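Local atomic coordinates of putative pyrroline carboxylate reductase (PDB entry 2AHR), a protein that probably catalyses the NAD(P)H-dependent reduction of 1-pyrroline-5-carboxylate to L-proline, the last step of proline biosynthesis, and binds NADP in a Rossmann-fold domain. Residues L72-L77 with A99-Q104; V64-K69 with Q84-M89. One frame throughout, in Å; residues are numbered along the deposited sequence.

Contact 1: L72-L77 with A99-Q104; sequences LFETVL and ATFVGQ. With NAP (NADP nicotinamide-adenine-dinucleotide phosphate), chain S.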
loop_
_atom_site.group_PDB
_atom_site.type_symbol
_atom_site.label_atom_id
_atom_site.label_comp_id
_atom_site.label_asym_id
_atom_site.label_seq_id
_atom_site.Cartn_x
_atom_site.Cartn_y
_atom_site.Cartn_z
ATOM N N LEU E 72 21.351 0.787 -32.374
ATOM C CA LEU E 72 22.321 1.229 -33.379
ATOM C C LEU E 72 22.219 0.501 -34.712
ATOM O O LEU E 72 23.048 0.723 -35.593
ATOM C CB LEU E 72 23.742 1.063 -32.834
ATOM C CG LEU E 72 24.452 2.230 -32.142
ATOM C CD1 LEU E 72 23.501 3.138 -31.339
ATOM C CD2 LEU E 72 25.575 1.696 -31.257
ATOM N N PHE E 73 21.229 -0.375 -34.864
ATOM C CA PHE E 73 21.066 -1.152 -36.100
ATOM C C PHE E 73 20.942 -0.280 -37.369
ATOM O O PHE E 73 21.702 -0.451 -38.317
ATOM C CB PHE E 73 19.884 -2.141 -35.975
ATOM C CG PHE E 73 20.287 -3.540 -35.513
ATOM C CD1 PHE E 73 21.120 -3.720 -34.407
ATOM C CD2 PHE E 73 19.800 -4.673 -36.171
ATOM C CE1 PHE E 73 21.489 -5.006 -33.985
ATOM C CE2 PHE E 73 20.153 -5.957 -35.755
ATOM C CZ PHE E 73 21.004 -6.122 -34.665
ATOM N N GLU E 74 19.996 0.661 -37.367
ATOM C CA GLU E 74 19.780 1.566 -38.499
ATOM C C GLU E 74 21.035 2.375 -38.841
ATOM O O GLU E 74 21.556 2.274 -39.950
ATOM C CB GLU E 74 18.600 2.492 -38.213
ATOM C CG GLU E 74 18.182 3.350 -39.392
ATOM C CD GLU E 74 16.691 3.652 -39.403
ATOM O OE1 GLU E 74 16.147 3.897 -40.505
ATOM O OE2 GLU E 74 16.057 3.632 -38.320
ATOM N N THR E 75 21.520 3.154 -37.877
ATOM C CA THR E 75 22.742 3.946 -38.031
ATOM C C THR E 75 23.938 3.156 -38.583
ATOM O O THR E 75 24.609 3.613 -39.512
ATOM C CB THR E 75 23.130 4.600 -36.691
ATOM O OG1 THR E 75 22.109 5.534 -36.322
ATOM C CG2 THR E 75 24.476 5.337 -36.786
ATOM N N VAL E 76 24.198 1.978 -38.017
ATOM C CA VAL E 76 25.406 1.223 -38.354
ATOM C C VAL E 76 25.256 0.358 -39.607
ATOM O O VAL E 76 26.227 0.182 -40.336
ATOM C CB VAL E 76 25.940 0.370 -37.134
ATOM C CG1 VAL E 76 27.209 -0.414 -37.496
ATOM C CG2 VAL E 76 26.206 1.262 -35.903
ATOM N N LEU E 77 24.060 -0.172 -39.865
ATOM C CA LEU E 77 23.887 -1.176 -40.937
ATOM C C LEU E 77 23.545 -0.636 -42.331
ATOM O O LEU E 77 23.981 -1.198 -43.345
ATOM C CB LEU E 77 22.862 -2.247 -40.542
ATOM C CG LEU E 77 23.081 -2.993 -39.219
ATOM C CD1 LEU E 77 21.974 -3.996 -39.012
ATOM C CD2 LEU E 77 24.451 -3.658 -39.165
ATOM N N ALA E 99 15.900 -7.090 -42.486
ATOM C CA ALA E 99 15.920 -7.124 -43.950
ATOM C C ALA E 99 15.802 -5.736 -44.577
ATOM O O ALA E 99 16.395 -5.493 -45.612
ATOM C CB ALA E 99 14.843 -8.048 -44.489
ATOM N N THR E 100 15.057 -4.826 -43.951
ATOM C CA THR E 100 14.955 -3.446 -44.459
ATOM C C THR E 100 16.252 -2.660 -44.245
ATOM O O THR E 100 16.519 -1.703 -44.980
ATOM C CB THR E 100 13.715 -2.634 -43.888
ATOM O OG1 THR E 100 13.990 -2.141 -42.569
ATOM C CG2 THR E 100 12.428 -3.467 -43.877
ATOM N N PHE E 101 17.056 -3.056 -43.254
ATOM C CA PHE E 101 18.300 -2.343 -42.961
ATOM C C PHE E 101 19.429 -2.843 -43.836
ATOM O O PHE E 101 20.413 -2.138 -44.035
ATOM C CB PHE E 101 18.751 -2.532 -41.512
ATOM C CG PHE E 101 17.780 -2.034 -40.480
ATOM C CD1 PHE E 101 17.119 -0.820 -40.633
ATOM C CD2 PHE E 101 17.561 -2.767 -39.329
ATOM C CE1 PHE E 101 16.220 -0.361 -39.659
ATOM C CE2 PHE E 101 16.680 -2.313 -38.352
ATOM C CZ PHE E 101 16.006 -1.109 -38.517
ATOM N N VAL E 102 19.261 -4.049 -44.370
ATOM C CA VAL E 102 20.375 -4.896 -44.810
ATOM C C VAL E 102 20.161 -5.582 -46.184
ATOM O O VAL E 102 21.127 -5.931 -46.867
ATOM C CB VAL E 102 20.688 -5.923 -43.671
ATOM C CG1 VAL E 102 20.625 -7.373 -44.134
ATOM C CG2 VAL E 102 21.967 -5.567 -42.946
ATOM N N GLY E 103 18.909 -5.772 -46.593
ATOM C CA GLY E 103 18.639 -6.358 -47.907
ATOM C C GLY E 103 17.652 -7.507 -47.908
ATOM O O GLY E 103 17.629 -8.330 -46.977
ATOM N N GLN E 104 16.850 -7.568 -48.971
ATOM C CA GLN E 104 15.765 -8.536 -49.103
ATOM C C GLN E 104 16.214 -9.823 -49.773
ATOM O O GLN E 104 15.415 -10.756 -49.952
ATOM C CB GLN E 104 14.625 -7.923 -49.914
ATOM C CG GLN E 104 14.038 -6.639 -49.308
ATOM C CD GLN E 104 13.207 -6.905 -48.060
ATOM O OE1 GLN E 104 12.754 -8.030 -47.831
ATOM N NE2 GLN E 104 12.989 -5.867 -47.257
HETATM P PA NAP S . 27.493 -3.842 -24.882
HETATM O O1A NAP S . 27.207 -2.410 -24.594
HETATM O O2A NAP S . 28.253 -4.457 -23.755
HETATM O O5B NAP S . 28.278 -4.052 -26.281
HETATM C C5B NAP S . 28.011 -3.276 -27.426
HETATM C C4B NAP S . 29.337 -3.047 -28.147
HETATM O O4B NAP S . 29.147 -2.529 -29.453
HETATM C C3B NAP S . 30.223 -2.068 -27.380
HETATM O O3B NAP S . 31.425 -2.730 -27.049
HETATM C C2B NAP S . 30.461 -0.903 -28.330
HETATM O O2B NAP S . 31.805 -0.453 -28.392
HETATM C C1B NAP S . 30.125 -1.524 -29.679
HETATM N N9A NAP S . 29.748 -0.490 -30.673
HETATM C C8A NAP S . 29.175 0.740 -30.437
HETATM N N7A NAP S . 29.018 1.375 -31.625
HETATM C C5A NAP S . 29.487 0.575 -32.616
HETATM C C6A NAP S . 29.580 0.745 -33.998
HETATM N N6A NAP S . 29.696 1.984 -34.471
HETATM N N1A NAP S . 30.118 -0.276 -34.758
HETATM C C2A NAP S . 30.581 -1.435 -34.160
HETATM N N3A NAP S . 30.496 -1.585 -32.791
HETATM C C4A NAP S . 29.956 -0.599 -32.029
HETATM O O3 NAP S . 26.102 -4.617 -25.190
HETATM P PN NAP S . 25.881 -6.208 -24.972
HETATM O O1N NAP S . 25.346 -6.389 -23.592
HETATM O O2N NAP S . 27.076 -6.991 -25.390
HETATM O O5D NAP S . 24.679 -6.495 -26.013
HETATM C C5D NAP S . 24.917 -6.648 -27.395
HETATM C C4D NAP S . 23.745 -7.376 -28.049
HETATM O O4D NAP S . 23.512 -8.635 -27.446
HETATM C C3D NAP S . 22.452 -6.578 -27.924
HETATM O O3D NAP S . 21.866 -6.521 -29.202
HETATM C C2D NAP S . 21.564 -7.349 -26.956
HETATM O O2D NAP S . 20.198 -7.237 -27.339
HETATM C C1D NAP S . 22.149 -8.775 -27.049
HETATM N N1N NAP S . 22.109 -9.599 -25.812
HETATM C C2N NAP S . 22.804 -9.229 -24.678
HETATM C C3N NAP S . 22.776 -10.039 -23.538
HETATM C C7N NAP S . 23.620 -9.725 -22.338
HETATM O O7N NAP S . 23.573 -10.644 -21.270
HETATM N N7N NAP S . 24.382 -8.624 -22.303
HETATM C C4N NAP S . 22.041 -11.231 -23.555
HETATM C C5N NAP S . 21.351 -11.606 -24.699
HETATM C C6N NAP S . 21.399 -10.777 -25.822
HETATM P P2B NAP S . 32.521 0.452 -27.258
HETATM O O1X NAP S . 33.861 0.909 -27.809
HETATM O O2X NAP S . 31.667 1.666 -26.969
HETATM O O3X NAP S . 32.728 -0.353 -25.986
#

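Contact 2: V64-K69 with Q84-M89; sequences VILGIK and QPIISM. With NAP (NADP nicotinamide-adenine-dinucleotide phosphate), chain S.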
loop_
_atom_site.group_PDB
_atom_site.type_symbol
_atom_site.label_atom_id
_atom_site.label_comp_id
_atom_site.label_asym_id
_atom_site.label_seq_id
_atom_site.Cartn_x
_atom_site.Cartn_y
_atom_site.Cartn_z
ATOM N N VAL E 64 28.268 -13.211 -41.364
ATOM C CA VAL E 64 28.423 -12.114 -40.404
ATOM C C VAL E 64 27.604 -12.374 -39.130
ATOM O O VAL E 64 26.476 -12.885 -39.185
ATOM C CB VAL E 64 28.008 -10.767 -41.038
ATOM C CG1 VAL E 64 27.848 -9.670 -39.986
ATOM C CG2 VAL E 64 29.020 -10.356 -42.110
ATOM N N ILE E 65 28.184 -12.011 -37.990
ATOM C CA ILE E 65 27.462 -12.016 -36.732
ATOM C C ILE E 65 27.434 -10.588 -36.194
ATOM O O ILE E 65 28.472 -9.933 -36.077
ATOM C CB ILE E 65 28.075 -13.028 -35.713
ATOM C CG1 ILE E 65 27.866 -14.467 -36.205
ATOM C CG2 ILE E 65 27.473 -12.857 -34.326
ATOM C CD1 ILE E 65 28.633 -15.518 -35.415
ATOM N N LEU E 66 26.233 -10.109 -35.882
ATOM C CA LEU E 66 26.059 -8.778 -35.327
ATOM C C LEU E 66 26.019 -8.753 -33.794
ATOM O O LEU E 66 25.088 -9.277 -33.174
ATOM C CB LEU E 66 24.790 -8.130 -35.896
ATOM C CG LEU E 66 24.769 -7.833 -37.397
ATOM C CD1 LEU E 66 23.355 -7.413 -37.837
ATOM C CD2 LEU E 66 25.789 -6.752 -37.743
ATOM N N GLY E 67 27.009 -8.094 -33.197
ATOM C CA GLY E 67 27.069 -7.920 -31.746
ATOM C C GLY E 67 26.767 -6.522 -31.211
ATOM O O GLY E 67 26.932 -6.259 -30.011
ATOM N N ILE E 68 26.312 -5.628 -32.093
ATOM C CA ILE E 68 25.941 -4.257 -31.701
ATOM C C ILE E 68 24.587 -4.243 -30.987
ATOM O O ILE E 68 23.794 -5.188 -31.136
ATOM C CB ILE E 68 25.891 -3.302 -32.928
ATOM C CG1 ILE E 68 25.089 -3.930 -34.086
ATOM C CG2 ILE E 68 27.317 -2.926 -33.377
ATOM C CD1 ILE E 68 24.583 -2.918 -35.115
ATOM N N LYS E 69 24.321 -3.190 -30.208
ATOM C CA LYS E 69 23.021 -3.076 -29.548
ATOM C C LYS E 69 21.909 -2.667 -30.524
ATOM O O LYS E 69 22.181 -2.014 -31.533
ATOM C CB LYS E 69 23.084 -2.195 -28.284
ATOM C CG LYS E 69 23.203 -0.698 -28.477
ATOM C CD LYS E 69 23.541 -0.050 -27.127
ATOM C CE LYS E 69 23.114 1.415 -27.057
ATOM N NZ LYS E 69 23.961 2.321 -27.885
ATOM N N GLN E 84 26.568 -11.840 -47.640
ATOM C CA GLN E 84 26.510 -13.183 -47.055
ATOM C C GLN E 84 25.385 -13.257 -46.029
ATOM O O GLN E 84 24.851 -12.214 -45.641
ATOM C CB GLN E 84 27.830 -13.513 -46.367
ATOM C CG GLN E 84 28.176 -12.566 -45.244
ATOM C CD GLN E 84 28.699 -11.250 -45.759
ATOM O OE1 GLN E 84 28.003 -10.231 -45.716
ATOM N NE2 GLN E 84 29.931 -11.260 -46.262
ATOM N N PRO E 85 25.037 -14.483 -45.566
ATOM C CA PRO E 85 24.031 -14.586 -44.502
ATOM C C PRO E 85 24.481 -13.842 -43.233
ATOM O O PRO E 85 25.679 -13.710 -42.974
ATOM C CB PRO E 85 23.941 -16.098 -44.248
ATOM C CG PRO E 85 24.424 -16.726 -45.520
ATOM C CD PRO E 85 25.524 -15.814 -45.982
ATOM N N ILE E 86 23.520 -13.327 -42.474
ATOM C CA ILE E 86 23.816 -12.567 -41.266
ATOM C C ILE E 86 23.050 -13.153 -40.079
ATOM O O ILE E 86 21.882 -13.542 -40.209
ATOM C CB ILE E 86 23.445 -11.070 -41.446
ATOM C CG1 ILE E 86 24.207 -10.457 -42.627
ATOM C CG2 ILE E 86 23.716 -10.260 -40.183
ATOM C CD1 ILE E 86 23.484 -9.262 -43.250
ATOM N N ILE E 87 23.727 -13.210 -38.928
ATOM C CA ILE E 87 23.111 -13.583 -37.661
ATOM C C ILE E 87 23.042 -12.366 -36.756
ATOM O O ILE E 87 24.068 -11.739 -36.457
ATOM C CB ILE E 87 23.902 -14.704 -36.934
ATOM C CG1 ILE E 87 24.047 -15.953 -37.819
ATOM C CG2 ILE E 87 23.249 -15.054 -35.583
ATOM C CD1 ILE E 87 25.217 -16.870 -37.401
ATOM N N SER E 88 21.828 -12.042 -36.320
ATOM C CA SER E 88 21.612 -11.009 -35.309
ATOM C C SER E 88 21.387 -11.637 -33.947
ATOM O O SER E 88 20.614 -12.609 -33.809
ATOM C CB SER E 88 20.416 -10.121 -35.686
ATOM O OG SER E 88 20.042 -9.235 -34.633
HETATM N N MSE E 89 22.047 -11.087 -32.934
HETATM C CA MSE E 89 21.800 -11.531 -31.544
HETATM C C MSE E 89 20.927 -10.538 -30.740
HETATM O O MSE E 89 20.667 -10.733 -29.547
HETATM C CB MSE E 89 23.111 -11.871 -30.824
HETATM C CG MSE E 89 23.908 -10.692 -30.259
HETATM SE SE MSE E 89 25.492 -11.169 -29.445
HETATM C CE MSE E 89 26.226 -12.101 -30.784
HETATM P PA NAP S . 27.493 -3.842 -24.882
HETATM O O1A NAP S . 27.207 -2.410 -24.594
HETATM O O2A NAP S . 28.253 -4.457 -23.755
HETATM O O5B NAP S . 28.278 -4.052 -26.281
HETATM C C5B NAP S . 28.011 -3.276 -27.426
HETATM C C4B NAP S . 29.337 -3.047 -28.147
HETATM O O4B NAP S . 29.147 -2.529 -29.453
HETATM C C3B NAP S . 30.223 -2.068 -27.380
HETATM O O3B NAP S . 31.425 -2.730 -27.049
HETATM C C2B NAP S . 30.461 -0.903 -28.330
HETATM O O2B NAP S . 31.805 -0.453 -28.392
HETATM C C1B NAP S . 30.125 -1.524 -29.679
HETATM N N9A NAP S . 29.748 -0.490 -30.673
HETATM C C8A NAP S . 29.175 0.740 -30.437
HETATM N N7A NAP S . 29.018 1.375 -31.625
HETATM C C5A NAP S . 29.487 0.575 -32.616
HETATM C C6A NAP S . 29.580 0.745 -33.998
HETATM N N6A NAP S . 29.696 1.984 -34.471
HETATM N N1A NAP S . 30.118 -0.276 -34.758
HETATM C C2A NAP S . 30.581 -1.435 -34.160
HETATM N N3A NAP S . 30.496 -1.585 -32.791
HETATM C C4A NAP S . 29.956 -0.599 -32.029
HETATM O O3 NAP S . 26.102 -4.617 -25.190
HETATM P PN NAP S . 25.881 -6.208 -24.972
HETATM O O1N NAP S . 25.346 -6.389 -23.592
HETATM O O2N NAP S . 27.076 -6.991 -25.390
HETATM O O5D NAP S . 24.679 -6.495 -26.013
HETATM C C5D NAP S . 24.917 -6.648 -27.395
HETATM C C4D NAP S . 23.745 -7.376 -28.049
HETATM O O4D NAP S . 23.512 -8.635 -27.446
HETATM C C3D NAP S . 22.452 -6.578 -27.924
HETATM O O3D NAP S . 21.866 -6.521 -29.202
HETATM C C2D NAP S . 21.564 -7.349 -26.956
HETATM O O2D NAP S . 20.198 -7.237 -27.339
HETATM C C1D NAP S . 22.149 -8.775 -27.049
HETATM N N1N NAP S . 22.109 -9.599 -25.812
HETATM C C2N NAP S . 22.804 -9.229 -24.678
HETATM C C3N NAP S . 22.776 -10.039 -23.538
HETATM C C7N NAP S . 23.620 -9.725 -22.338
HETATM O O7N NAP S . 23.573 -10.644 -21.270
HETATM N N7N NAP S . 24.382 -8.624 -22.303
HETATM C C4N NAP S . 22.041 -11.231 -23.555
HETATM C C5N NAP S . 21.351 -11.606 -24.699
HETATM C C6N NAP S . 21.399 -10.777 -25.822
HETATM P P2B NAP S . 32.521 0.452 -27.258
HETATM O O1X NAP S . 33.861 0.909 -27.809
HETATM O O2X NAP S . 31.667 1.666 -26.969
HETATM O O3X NAP S . 32.728 -0.353 -25.986
#

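Contact 1: L72-L77 with A99-Q104
Two neighbouring helices on one side of the Rossmann-type nucleotide-binding domain, 73-77 and 95-102, meet here through apolar side chains, without a hydrogen bond between 72-77 and 99-104. The aromatic part of the contact centres on Phe-101. With CG anti to its own carbonyl carbon (chi1 -61°), this residue sends its ring against the first turn of helix 73-77. CA of Glu-74 sits over one face, 4.1 Å above the ring plane and displaced toward the rim, while CB of Phe-73 approaches obliquely, 4.0 Å from Phe-101 CE2. The ring of Phe-73 itself turns away toward the sheet and receives CD2 of Phe-101 at its edge.

The aliphatic part lies one turn further on. CB of Leu-77 touches both CB of Phe-101 and CG2 of Val-102, each at 4.2 Å, where the CA atoms of Leu-77 and Phe-101 come within 6.1 Å. Gly-103 follows, the first residue to leave helical backbone angles, with a positive phi.

One polar side chain borders the packing. Glu-74, CG anti to its backbone N (chi1 -173°), crosses the side chain of Phe-101 at about a right angle, its carboxylate plane turned 48° from the ring; CB and CD of Glu-74 each lie 4.0 Å from Phe-101 CE1, and OE1 forms a salt bridge with Lys-78.

The ligand contacts lie away from Phe-101: Val-76 CG2 approaches the adenine amino nitrogen N6A of NADP, and just before the helix Leu-72 CD2 lies 3.5 Å from N7A of the same adenine.

Contact 2: V64-K69 with Q84-M89
With CG1 anti to the carbonyl carbon in both residues (chi1 -67° and -57°), Ile-65 and Ile-87 lie side by side and point the same way, CG1 of Ile-65 lying 3.8 Å from CD1 of Ile-87. Leu-66, its CG likewise anti to the carbonyl carbon, crosses Ile-86 obliquely on the other face of the sheet and rests CD1 at 3.7 Å from Ile-86 CG2. Val-64 shares this face, its CB alongside CG1 of Ile-86.

The backbones form a parallel pair of the Rossmann sheet, pairing Val-64, Ile-65 and Leu-66 with Ile-86, Ile-87 and Ser-88. Three nearly straight hydrogen bonds join them: Val-64 N to Pro-85 O (3.1 Å), Ile-87 N to Val-64 O (2.8 Å) and Leu-66 N to Ile-87 O (2.8 Å). In each, the donor lies almost along the C=O axis.

Beyond the last bond the strands give way to the cofactor site. Met-89, modelled as selenomethionine, has CG in the crowded position between N and carbonyl carbon (chi1 81°); its chain bends at chi3 and brings CE to 3.8 Å from Ile-65 CG2. Met-89 CG also lies near the ribose oxygen O4D of NADP. The carbonyl O of Ile-68 accepts a 3.0 Å hydrogen bond from NADP O3D, while CG2 of Ile-68 touches the adenine at N3A.

At the other end, Gln-84 lays its side chain against Val-64 CG2 and donates from NE2 to the carbonyls of Ile-58 and Val-61. The pair occupies the sheet interior, between strands 5-9 and 108-112, with helices 73-77 and 95-102 packed on the Leu-66 and Ile-86 face.

From the N terminus, strand 63-66 leads through the NADP-contacting turn into helix 73-77, and the chain re-enters the sheet as strand 86-88, parallel to 63-66, before entering helix 95-102. Contact 2 closes the first loop, pairing the two strands of this beta-alpha-beta unit across 14 intervening residues. Contact 1 closes the second, bringing the two helices together across 21. Their segments alternate along the sequence, so the loops cross rather than nest. Together they tie a helical layer to the sheet: Phe-73 CZ meets Ser-88 OG at 3.3 Å, and Val-102 CG1 meets Ile-86 CD1 at 3.5 Å. Both contacts also border the same NADP molecule.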